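Conserved hypothetical membrane lipoprotein (Ureaplasma parvum, PDB 3K63) is of unknown function but, as a membrane-associated lipoprotein with a type-17 lipoprotein-associated domain, probably acts at the cell membrane. Local coordinates at residues T16-L21 against Q27-L32; K39-G44 against I61-P66. All coordinates share one frame; numbering follows the deposited sequence.

Interaction 1: T16-L21 against Q27-L32; sequences TFDFKL and QNYDQL
The phenol of Y29 reaches across to strand 17-21 and ends in two hydrogen bonds there. Its OH accepts the backbone N-H of F19 (N to OH 2.9 Å, N-H...O angle 161°) and gives its proton to D18 OD1, with 3.0 Å between Y29 OH and D18 OD1. The carboxylate is met on its anti side, by a donor tilted well out of the carboxylate plane. The two side chains cross at about a right angle, and D18 OD1 lies at the edge of the tyrosine ring, close to its plane.

Y29 sits in the 3-10 turn 29-31, in the loop between strand 17-21 and helix 34-40. Its CG stands anti to the carbonyl carbon, beside the backbone N, and from there the long ring carries the hydroxyl to the strand. In F19, CG lies between the backbone N and the carbonyl carbon (chi1 65°), which swings the ring under Y29 CE1. That edge atom of the phenol rests over one face of F19, offset toward the rim, with Y29 CE1 3.6 Å from F19 CZ. The rings meet obliquely, their planes at 43°. Beyond F19 are I47, I60 and F63, while the backbone of D18 pairs with Q48 of strand 45-49.

With one bond accepted and one donated, the hydroxyl is fixed in rotation. The D18 carboxylate would be expected to polarise the phenol O-H, making its oxygen a somewhat better acceptor for the F19 amide.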
loop_
_atom_site.group_PDB
_atom_site.type_symbol
_atom_site.label_atom_id
_atom_site.label_comp_id
_atom_site.label_asym_id
_atom_site.label_seq_id
_atom_site.Cartn_x
_atom_site.Cartn_y
_atom_site.Cartn_z
ATOM N N THR A 16 12.218 0.253 -2.657
ATOM C CA THR A 16 12.401 1.621 -2.192
ATOM C C THR A 16 11.906 1.812 -0.770
ATOM O O THR A 16 12.518 2.542 0.009
ATOM C CB THR A 16 11.645 2.610 -3.060
ATOM O OG1 THR A 16 11.861 2.289 -4.441
ATOM C CG2 THR A 16 12.133 4.031 -2.774
ATOM N N PHE A 17 10.786 1.183 -0.439
ATOM C CA PHE A 17 10.236 1.309 0.902
ATOM C C PHE A 17 9.323 0.153 1.262
ATOM O O PHE A 17 8.933 -0.658 0.422
ATOM C CB PHE A 17 9.427 2.602 1.042
ATOM C CG PHE A 17 8.093 2.565 0.331
ATOM C CD1 PHE A 17 8.034 2.526 -1.059
ATOM C CD2 PHE A 17 6.895 2.554 1.052
ATOM C CE1 PHE A 17 6.810 2.478 -1.725
ATOM C CE2 PHE A 17 5.661 2.505 0.391
ATOM C CZ PHE A 17 5.623 2.468 -1.004
ATOM N N ASP A 18 8.980 0.109 2.535
ATOM C CA ASP A 18 8.077 -0.884 3.061
ATOM C C ASP A 18 7.221 -0.127 4.057
ATOM O O ASP A 18 7.568 0.988 4.468
ATOM C CB ASP A 18 8.840 -1.991 3.776
ATOM C CG ASP A 18 9.413 -3.023 2.816
ATOM O OD1 ASP A 18 8.678 -3.472 1.905
ATOM O OD2 ASP A 18 10.598 -3.403 2.980
ATOM N N PHE A 19 6.090 -0.708 4.425
ATOM C CA PHE A 19 5.228 -0.065 5.394
ATOM C C PHE A 19 4.822 -1.107 6.409
ATOM O O PHE A 19 4.903 -2.313 6.167
ATOM C CB PHE A 19 3.976 0.533 4.736
ATOM C CG PHE A 19 3.058 -0.487 4.127
ATOM C CD1 PHE A 19 3.107 -0.760 2.760
ATOM C CD2 PHE A 19 2.145 -1.180 4.915
ATOM C CE1 PHE A 19 2.258 -1.704 2.184
ATOM C CE2 PHE A 19 1.288 -2.130 4.358
ATOM C CZ PHE A 19 1.343 -2.395 2.985
ATOM N N LYS A 20 4.399 -0.630 7.561
ATOM C CA LYS A 20 3.959 -1.510 8.600
ATOM C C LYS A 20 2.789 -0.738 9.174
ATOM O O LYS A 20 2.847 0.484 9.304
ATOM C CB LYS A 20 5.080 -1.703 9.622
ATOM C CG LYS A 20 5.098 -3.104 10.224
ATOM C CD LYS A 20 6.310 -3.397 11.119
ATOM C CE LYS A 20 6.153 -2.771 12.504
ATOM N NZ LYS A 20 7.347 -3.057 13.355
ATOM N N LEU A 21 1.712 -1.452 9.472
ATOM C CA LEU A 21 0.515 -0.836 10.017
ATOM C C LEU A 21 0.480 -0.919 11.534
ATOM O O LEU A 21 0.708 -1.978 12.126
ATOM C CB LEU A 21 -0.732 -1.510 9.453
ATOM C CG LEU A 21 -1.414 -0.892 8.232
ATOM C CD1 LEU A 21 -0.516 -0.958 7.019
ATOM C CD2 LEU A 21 -2.736 -1.641 7.984
ATOM N N GLN A 27 3.157 -8.595 11.477
ATOM C CA GLN A 27 2.667 -9.468 10.412
ATOM C C GLN A 27 3.134 -9.016 9.034
ATOM O O GLN A 27 3.065 -7.834 8.710
ATOM C CB GLN A 27 1.135 -9.535 10.432
ATOM C CG GLN A 27 0.538 -10.135 11.691
ATOM C CD GLN A 27 -0.969 -10.267 11.598
ATOM O OE1 GLN A 27 -1.488 -11.068 10.818
ATOM N NE2 GLN A 27 -1.682 -9.469 12.386
ATOM N N ASN A 28 3.605 -9.960 8.223
ATOM C CA ASN A 28 4.077 -9.639 6.880
ATOM C C ASN A 28 2.918 -9.381 5.931
ATOM O O ASN A 28 1.760 -9.634 6.253
ATOM C CB ASN A 28 4.908 -10.779 6.299
ATOM C CG ASN A 28 6.129 -11.093 7.122
ATOM O OD1 ASN A 28 6.778 -12.122 6.909
ATOM N ND2 ASN A 28 6.463 -10.210 8.067
ATOM N N TYR A 29 3.254 -8.899 4.742
ATOM C CA TYR A 29 2.264 -8.599 3.730
ATOM C C TYR A 29 1.474 -9.827 3.340
ATOM O O TYR A 29 0.257 -9.754 3.182
ATOM C CB TYR A 29 2.926 -8.053 2.475
ATOM C CG TYR A 29 3.759 -6.820 2.694
ATOM C CD1 TYR A 29 3.291 -5.775 3.490
ATOM C CD2 TYR A 29 5.000 -6.678 2.078
ATOM C CE1 TYR A 29 4.039 -4.616 3.669
ATOM C CE2 TYR A 29 5.748 -5.524 2.249
ATOM C CZ TYR A 29 5.258 -4.500 3.047
ATOM O OH TYR A 29 5.976 -3.350 3.224
ATOM N N ASP A 30 2.158 -10.959 3.183
ATOM C CA ASP A 30 1.465 -12.168 2.760
ATOM C C ASP A 30 0.611 -12.858 3.820
ATOM O O ASP A 30 0.051 -13.911 3.560
ATOM C CB ASP A 30 2.452 -13.170 2.129
ATOM C CG ASP A 30 3.562 -13.609 3.079
ATOM O OD1 ASP A 30 3.546 -13.221 4.268
ATOM O OD2 ASP A 30 4.454 -14.358 2.615
ATOM N N GLN A 31 0.526 -12.276 5.013
ATOM C CA GLN A 31 -0.290 -12.839 6.091
ATOM C C GLN A 31 -1.493 -11.903 6.305
ATOM O O GLN A 31 -2.330 -12.118 7.190
ATOM C CB GLN A 31 0.522 -12.950 7.389
ATOM C CG GLN A 31 1.630 -14.002 7.340
ATOM C CD GLN A 31 2.597 -13.905 8.522
ATOM O OE1 GLN A 31 2.560 -12.942 9.298
ATOM N NE2 GLN A 31 3.476 -14.900 8.656
ATOM N N LEU A 32 -1.585 -10.872 5.464
ATOM C CA LEU A 32 -2.664 -9.888 5.569
ATOM C C LEU A 32 -3.537 -9.759 4.339
ATOM O O LEU A 32 -3.063 -9.476 3.246
ATOM C CB LEU A 32 -2.096 -8.514 5.898
ATOM C CG LEU A 32 -1.510 -8.330 7.289
ATOM C CD1 LEU A 32 -0.750 -7.029 7.309
ATOM C CD2 LEU A 32 -2.610 -8.345 8.342
#

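Interaction 2: K39-G44 against I61-P66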
loop_
_atom_site.group_PDB
_atom_site.type_symbol
_atom_site.label_atom_id
_atom_site.label_comp_id
_atom_site.label_asym_id
_atom_site.label_seq_id
_atom_site.Cartn_x
_atom_site.Cartn_y
_atom_site.Cartn_z
ATOM N N LYS A 39 -9.247 -1.802 6.248
ATOM C CA LYS A 39 -10.076 -1.488 7.409
ATOM C C LYS A 39 -9.303 -1.118 8.666
ATOM O O LYS A 39 -9.894 -0.780 9.697
ATOM C CB LYS A 39 -10.998 -2.680 7.712
ATOM C CG LYS A 39 -12.043 -2.891 6.643
ATOM C CD LYS A 39 -12.956 -4.064 6.909
ATOM C CE LYS A 39 -14.160 -3.981 5.953
ATOM N NZ LYS A 39 -15.190 -5.063 6.112
ATOM N N ASN A 40 -7.980 -1.163 8.580
ATOM C CA ASN A 40 -7.180 -0.869 9.753
ATOM C C ASN A 40 -6.061 0.121 9.608
ATOM O O ASN A 40 -5.350 0.348 10.570
ATOM C CB ASN A 40 -6.619 -2.170 10.333
ATOM C CG ASN A 40 -7.703 -3.078 10.841
ATOM O OD1 ASN A 40 -8.301 -2.833 11.894
ATOM N ND2 ASN A 40 -7.987 -4.121 10.084
ATOM N N TYR A 41 -5.892 0.725 8.439
ATOM C CA TYR A 41 -4.800 1.672 8.306
ATOM C C TYR A 41 -5.101 3.001 9.000
ATOM O O TYR A 41 -4.203 3.828 9.199
ATOM C CB TYR A 41 -4.431 1.874 6.829
ATOM C CG TYR A 41 -5.393 2.675 5.990
ATOM C CD1 TYR A 41 -5.337 4.058 5.969
ATOM C CD2 TYR A 41 -6.314 2.043 5.160
ATOM C CE1 TYR A 41 -6.170 4.804 5.128
ATOM C CE2 TYR A 41 -7.151 2.770 4.317
ATOM C CZ TYR A 41 -7.075 4.148 4.298
ATOM O OH TYR A 41 -7.883 4.870 3.435
ATOM N N TYR A 42 -6.353 3.189 9.404
ATOM C CA TYR A 42 -6.751 4.414 10.079
ATOM C C TYR A 42 -6.053 4.464 11.439
ATOM O O TYR A 42 -6.018 5.504 12.094
ATOM C CB TYR A 42 -8.266 4.449 10.278
ATOM C CG TYR A 42 -8.759 3.513 11.360
ATOM C CD1 TYR A 42 -8.897 3.947 12.683
ATOM C CD2 TYR A 42 -9.017 2.176 11.079
ATOM C CE1 TYR A 42 -9.273 3.068 13.696
ATOM C CE2 TYR A 42 -9.395 1.286 12.082
ATOM C CZ TYR A 42 -9.517 1.738 13.390
ATOM O OH TYR A 42 -9.841 0.854 14.395
ATOM N N GLN A 43 -5.502 3.335 11.864
ATOM C CA GLN A 43 -4.792 3.277 13.129
ATOM C C GLN A 43 -3.368 3.774 12.987
ATOM O O GLN A 43 -2.710 4.041 13.978
ATOM C CB GLN A 43 -4.792 1.846 13.660
ATOM C CG GLN A 43 -6.127 1.424 14.236
ATOM C CD GLN A 43 -6.054 0.068 14.882
ATOM O OE1 GLN A 43 -5.257 -0.151 15.802
ATOM N NE2 GLN A 43 -6.887 -0.859 14.409
ATOM N N GLY A 44 -2.893 3.887 11.748
ATOM C CA GLY A 44 -1.543 4.371 11.525
ATOM C C GLY A 44 -0.714 3.545 10.567
ATOM O O GLY A 44 -0.847 2.321 10.476
ATOM N N ILE A 61 -1.208 7.598 1.595
ATOM C CA ILE A 61 -2.314 8.317 2.216
ATOM C C ILE A 61 -3.631 7.517 2.217
ATOM O O ILE A 61 -4.508 7.773 3.057
ATOM C CB ILE A 61 -2.486 9.727 1.560
ATOM C CG1 ILE A 61 -2.955 9.609 0.110
ATOM C CG2 ILE A 61 -1.161 10.462 1.594
ATOM C CD1 ILE A 61 -3.141 10.995 -0.583
ATOM N N ASN A 62 -3.741 6.541 1.306
ATOM C CA ASN A 62 -4.937 5.684 1.208
ATOM C C ASN A 62 -4.655 4.326 0.602
ATOM O O ASN A 62 -3.793 4.194 -0.260
ATOM C CB ASN A 62 -6.034 6.316 0.351
ATOM C CG ASN A 62 -6.612 7.563 0.972
ATOM O OD1 ASN A 62 -6.276 8.678 0.570
ATOM N ND2 ASN A 62 -7.470 7.389 1.976
ATOM N N PHE A 63 -5.369 3.316 1.075
ATOM C CA PHE A 63 -5.259 1.981 0.523
ATOM C C PHE A 63 -6.626 1.802 -0.160
ATOM O O PHE A 63 -7.675 2.052 0.441
ATOM C CB PHE A 63 -5.088 0.948 1.630
ATOM C CG PHE A 63 -3.683 0.837 2.161
ATOM C CD1 PHE A 63 -2.691 0.213 1.419
ATOM C CD2 PHE A 63 -3.352 1.350 3.413
ATOM C CE1 PHE A 63 -1.398 0.099 1.920
ATOM C CE2 PHE A 63 -2.069 1.238 3.911
ATOM C CZ PHE A 63 -1.093 0.617 3.164
ATOM N N LEU A 64 -6.618 1.384 -1.416
ATOM C CA LEU A 64 -7.862 1.190 -2.141
ATOM C C LEU A 64 -7.881 -0.156 -2.827
ATOM O O LEU A 64 -6.834 -0.681 -3.191
ATOM C CB LEU A 64 -8.022 2.279 -3.187
ATOM C CG LEU A 64 -8.082 3.727 -2.701
ATOM C CD1 LEU A 64 -7.937 4.685 -3.883
ATOM C CD2 LEU A 64 -9.385 3.956 -1.953
ATOM N N TYR A 65 -9.072 -0.719 -2.997
ATOM C CA TYR A 65 -9.215 -1.998 -3.683
ATOM C C TYR A 65 -9.043 -1.644 -5.151
ATOM O O TYR A 65 -9.585 -0.639 -5.628
ATOM C CB TYR A 65 -10.606 -2.580 -3.453
ATOM C CG TYR A 65 -10.867 -2.936 -2.003
ATOM C CD1 TYR A 65 -9.948 -3.701 -1.273
ATOM C CD2 TYR A 65 -12.039 -2.538 -1.360
ATOM C CE1 TYR A 65 -10.194 -4.066 0.060
ATOM C CE2 TYR A 65 -12.286 -2.901 -0.024
ATOM C CZ TYR A 65 -11.360 -3.670 0.668
ATOM O OH TYR A 65 -11.621 -4.089 1.952
ATOM N N PRO A 66 -8.286 -2.453 -5.896
ATOM C CA PRO A 66 -8.099 -2.130 -7.310
ATOM C C PRO A 66 -9.400 -1.902 -8.068
ATOM O O PRO A 66 -9.505 -0.955 -8.854
ATOM C CB PRO A 66 -7.316 -3.325 -7.828
ATOM C CG PRO A 66 -6.494 -3.714 -6.605
ATOM C CD PRO A 66 -7.550 -3.672 -5.533
#
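Residues 39-44, coming off helix 34-40 and through the 3-10 turn 41-43, face the last residues of strand 56-64, an outer strand of a three-stranded antiparallel sheet. The nearest CA atoms, those of Y41 and F63, are 7.8 Å apart, and the contact is made by side chains. On the strand, I61 and N62 both face S82 of strand 79-87, a classic beta bulge. G44, where the turn ends, has backbone angles that would press a CB against the carbonyl oxygen of Q43; its backbone pairs with A22.

Y41 bridges the gap. Its CB points toward the strand, and with CG set between the backbone N and the carbonyl carbon (chi1 73°) the ring is laid along residues 61 to 63. F63, also directed at the turn, slides past it in the opposite sense. The pair is an offset edge-to-face arrangement, the edge of F63 turned to the face of Y41, with centroids 5.3 Å apart and planes at 65°. Between the two rings, F63 CD2 comes within 3.5 Å of Y41 CD2. Behind it, F63 packs on I37 of the helix and L81 of the neighbouring strand.

N62 points its CB away, yet its amide comes back to the tyrosine oxygen. Amide and ring planes are nearly perpendicular, and the hydroxyl oxygen lies at the edge of the amide, close to its plane. The bond from N62 ND2 to Y41 OH is 2.9 Å long, with an N-H...O angle of 159°.

The two contacts follow in series along the chain: interaction 1 closes at L32, just before helix 34-40, and interaction 2 opens at that helix's far end. Their centres lie 12 Å apart, and they meet through two side chains of strand 17-21. F19 CE2 packs against F63 CZ at 3.8 Å, so an aromatic row runs from Y29 through F19 and F63 to Y41, spanning the antiparallel pair 17-21 and 45-49 and the three-stranded sheet. L21, at the strand's end, places CD2 3.9 Å from Y41 CA and also touches the 39-44 turn near G44. No ligand or active site is defined here; the shared element is the F19-F63 packing.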